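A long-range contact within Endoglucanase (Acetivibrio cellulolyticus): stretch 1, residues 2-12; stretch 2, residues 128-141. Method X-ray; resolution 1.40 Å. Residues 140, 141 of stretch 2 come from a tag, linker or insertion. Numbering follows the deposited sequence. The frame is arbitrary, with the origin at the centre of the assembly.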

# COMPACT_ATOMS: atom_id res chain seq x y z
N GLY A 2 11.66 4.94 16.32
CA GLY A 2 10.26 5.13 15.86
C GLY A 2 10.02 4.78 14.37
O GLY A 2 10.89 5.00 13.53
N PHE A 3 8.88 4.19 14.08
CA PHE A 3 8.52 3.77 12.74
C PHE A 3 7.88 4.94 11.98
O PHE A 3 6.93 5.57 12.46
CB PHE A 3 7.56 2.60 12.79
CG PHE A 3 7.12 2.06 11.45
CD1 PHE A 3 8.05 1.64 10.51
CD2 PHE A 3 5.81 1.90 11.15
CE1 PHE A 3 7.64 1.11 9.30
CE2 PHE A 3 5.39 1.36 9.99
CZ PHE A 3 6.31 1.03 8.99
N ASN A 4 8.38 5.20 10.76
CA ASN A 4 8.01 6.37 9.95
C ASN A 4 7.72 5.97 8.53
O ASN A 4 8.46 5.18 7.95
CB ASN A 4 9.17 7.39 9.89
CG ASN A 4 9.29 8.20 11.16
OD1 ASN A 4 8.75 9.30 11.26
ND2 ASN A 4 9.94 7.64 12.18
N LEU A 5 6.63 6.49 8.03
CA LEU A 5 6.28 6.49 6.60
C LEU A 5 6.42 7.91 6.11
O LEU A 5 5.72 8.82 6.58
CB LEU A 5 4.84 5.99 6.47
CG LEU A 5 4.15 6.18 5.13
CD1 LEU A 5 4.97 5.46 4.01
CD2 LEU A 5 2.68 5.77 5.07
N SER A 6 7.31 8.15 5.13
CA SER A 6 7.58 9.47 4.64
C SER A 6 7.63 9.55 3.15
O SER A 6 7.98 8.58 2.43
CB SER A 6 8.86 10.03 5.23
OG SER A 6 9.99 9.28 4.80
N ILE A 7 7.27 10.70 2.65
CA ILE A 7 7.37 10.99 1.23
C ILE A 7 8.37 12.10 1.07
O ILE A 7 8.33 13.08 1.78
CB ILE A 7 6.01 11.42 0.63
CG1 ILE A 7 4.98 10.36 0.98
CG2 ILE A 7 6.18 11.73 -0.87
CD1 ILE A 7 3.59 10.68 0.49
N ASP A 8 9.36 11.86 0.22
CA ASP A 8 10.38 12.87 -0.04
C ASP A 8 9.79 14.16 -0.62
O ASP A 8 8.75 14.19 -1.28
CB ASP A 8 11.49 12.39 -0.98
CG ASP A 8 12.47 11.39 -0.34
OD1 ASP A 8 12.37 11.02 0.86
OD2 ASP A 8 13.36 10.97 -1.13
N THR A 9 10.54 15.22 -0.33
CA THR A 9 10.38 16.47 -1.05
C THR A 9 11.50 16.55 -2.08
O THR A 9 12.71 16.50 -1.69
CB THR A 9 10.48 17.65 -0.09
OG1 THR A 9 9.36 17.61 0.82
CG2 THR A 9 10.44 18.98 -0.84
N VAL A 10 11.13 16.63 -3.36
CA VAL A 10 12.12 16.50 -4.43
C VAL A 10 11.98 17.75 -5.29
O VAL A 10 10.90 18.30 -5.47
CB VAL A 10 11.89 15.25 -5.33
CG1 VAL A 10 11.95 13.95 -4.50
CG2 VAL A 10 10.59 15.34 -6.03
N GLU A 11 13.06 18.14 -5.93
CA GLU A 11 13.00 19.24 -6.91
C GLU A 11 12.76 18.70 -8.32
O GLU A 11 13.29 17.66 -8.72
CB GLU A 11 14.29 20.09 -6.91
CG GLU A 11 14.53 20.73 -5.56
CD GLU A 11 15.54 21.89 -5.60
OE1 GLU A 11 16.32 22.01 -6.60
OE2 GLU A 11 15.52 22.69 -4.62
N GLY A 12 11.98 19.43 -9.10
CA GLY A 12 11.90 19.11 -10.51
C GLY A 12 11.46 20.28 -11.34
O GLY A 12 11.06 21.30 -10.81
N PRO A 128 -0.34 -4.81 14.05
CA PRO A 128 -0.22 -3.50 13.49
C PRO A 128 0.93 -2.69 14.08
O PRO A 128 1.17 -2.78 15.28
CB PRO A 128 -1.56 -2.84 13.83
CG PRO A 128 -2.42 -3.92 14.21
CD PRO A 128 -1.55 -4.96 14.85
N VAL A 129 1.61 -1.99 13.19
CA VAL A 129 2.72 -1.10 13.51
C VAL A 129 2.28 0.30 13.13
O VAL A 129 2.04 0.52 11.93
CB VAL A 129 3.99 -1.38 12.69
CG1 VAL A 129 5.16 -0.58 13.33
CG2 VAL A 129 4.28 -2.85 12.62
N VAL A 130 2.16 1.20 14.08
CA VAL A 130 1.63 2.52 13.76
C VAL A 130 2.81 3.37 13.18
O VAL A 130 3.82 3.50 13.85
CB VAL A 130 1.09 3.21 14.98
CG1 VAL A 130 0.51 4.56 14.61
CG2 VAL A 130 0.09 2.35 15.78
N ALA A 131 2.65 3.98 11.99
CA ALA A 131 3.67 4.81 11.38
C ALA A 131 3.41 6.31 11.67
O ALA A 131 2.26 6.79 11.61
CB ALA A 131 3.67 4.58 9.87
N LYS A 132 4.48 7.02 12.03
CA LYS A 132 4.47 8.52 11.98
C LYS A 132 4.56 8.90 10.50
O LYS A 132 5.44 8.44 9.81
CB LYS A 132 5.66 9.12 12.76
CG LYS A 132 5.84 10.66 12.67
CD LYS A 132 5.29 11.47 13.81
CE LYS A 132 5.06 12.93 13.40
NZ LYS A 132 4.01 13.07 12.32
N VAL A 133 3.61 9.71 10.03
CA VAL A 133 3.57 10.10 8.64
C VAL A 133 4.23 11.49 8.42
O VAL A 133 3.95 12.45 9.12
CB VAL A 133 2.12 10.14 8.15
CG1 VAL A 133 1.98 10.78 6.77
CG2 VAL A 133 1.53 8.75 8.18
N THR A 134 5.06 11.61 7.37
CA THR A 134 5.55 12.90 6.94
C THR A 134 5.27 13.00 5.44
O THR A 134 5.68 12.13 4.64
CB THR A 134 7.07 13.03 7.17
OG1 THR A 134 7.31 12.81 8.56
CG2 THR A 134 7.58 14.41 6.71
N ASN A 135 4.56 14.04 5.04
CA ASN A 135 4.23 14.22 3.65
C ASN A 135 5.32 14.98 2.87
O ASN A 135 6.27 15.51 3.45
CB ASN A 135 2.90 14.93 3.54
CG ASN A 135 1.77 14.07 4.05
OD1 ASN A 135 1.74 12.87 3.78
ND2 ASN A 135 0.87 14.66 4.84
N GLY A 136 5.21 14.89 1.55
CA GLY A 136 6.20 15.45 0.69
C GLY A 136 5.64 16.27 -0.40
O GLY A 136 4.49 16.84 -0.31
N ALA A 137 6.46 16.39 -1.46
CA ALA A 137 6.10 17.34 -2.55
C ALA A 137 7.12 17.30 -3.66
O ALA A 137 8.27 16.89 -3.43
CB ALA A 137 6.05 18.80 -2.04
N VAL A 138 6.69 17.76 -4.84
CA VAL A 138 7.62 18.18 -5.90
C VAL A 138 7.74 19.69 -5.85
O VAL A 138 6.73 20.44 -5.94
CB VAL A 138 7.19 17.71 -7.30
CG1 VAL A 138 8.23 18.17 -8.35
CG2 VAL A 138 6.95 16.22 -7.34
N ASN A 139 8.95 20.15 -5.56
CA ASN A 139 9.24 21.56 -5.56
C ASN A 139 9.61 21.99 -6.96
O ASN A 139 10.65 21.56 -7.49
CB ASN A 139 10.34 21.94 -4.59
CG ASN A 139 9.91 21.85 -3.12
OD1 ASN A 139 8.81 21.46 -2.80
ND2 ASN A 139 10.80 22.17 -2.26
N LEU A 140 8.77 22.80 -7.59
CA LEU A 140 9.00 23.16 -9.02
C LEU A 140 10.06 24.26 -9.11
O LEU A 140 9.89 25.31 -8.48
CB LEU A 140 7.69 23.62 -9.65
CG LEU A 140 6.69 22.51 -9.72
CD1 LEU A 140 5.34 22.90 -10.29
CD2 LEU A 140 7.32 21.38 -10.50
N GLU A 141 11.15 24.02 -9.87
CA GLU A 141 12.26 24.97 -9.98
C GLU A 141 12.64 25.15 -11.44
O GLU A 141 13.49 26.01 -11.77
CB GLU A 141 13.47 24.50 -9.14
CG GLU A 141 13.18 24.29 -7.63
CD GLU A 141 12.75 25.58 -6.88
OE1 GLU A 141 13.10 26.68 -7.38
OE2 GLU A 141 12.07 25.52 -5.80
OXT GLU A 141 12.10 24.44 -12.31
O HOH W 1 7.51 10.21 8.94
O HOH W 2 9.08 15.48 2.76
O HOH W 3 13.07 23.69 -3.60

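This is a parallel β-sheet contact between the two ends of one chain, made in two strand pairs with an irregular step between them. The strand ending at I7 runs beside the strand ending at T134, and strand 9-12 beside 136-140. Parallel strands bond N-H to C=O at alternate residues. K132 N donates to F3 O (2.9 Å) and L5 N to K132 O (2.9 Å). T134 N then donates to L5 O (3.0 Å), and I7 N to T134 O (2.9 Å).

The ladder breaks at D8 and N135. It resumes with the longer bond from A137 N to D8 O (3.2 Å). V10 N donates to A137 O (2.9 Å), N139 N to V10 O (2.7 Å), and G12 N to N139 O (3.0 Å). At G136 a CB would clash with I7 O and D8 O. Water 2 satisfies I7 O, T9 OG1 and N135 O.

L5, V10, V133 and V138 point to one face, where V10 CG2 meets V138 CG2 at 4.0 Å, apolar against apolar, excluding water. F3 and A131 point sideways; F3 CD2 lies 3.4 Å from V129 CG1.

N4, S6, T9 and E11 share the other face with K132, T134, A137 and N139. Water 1 joins N4 OD1, K132 O and T134 OG1.

Tag residue E141 extends the ladder: its N donates to G12 O (2.9 Å). Water 3 donates to E11 OE2 and E141 OE2 and accepts from N139 ND2.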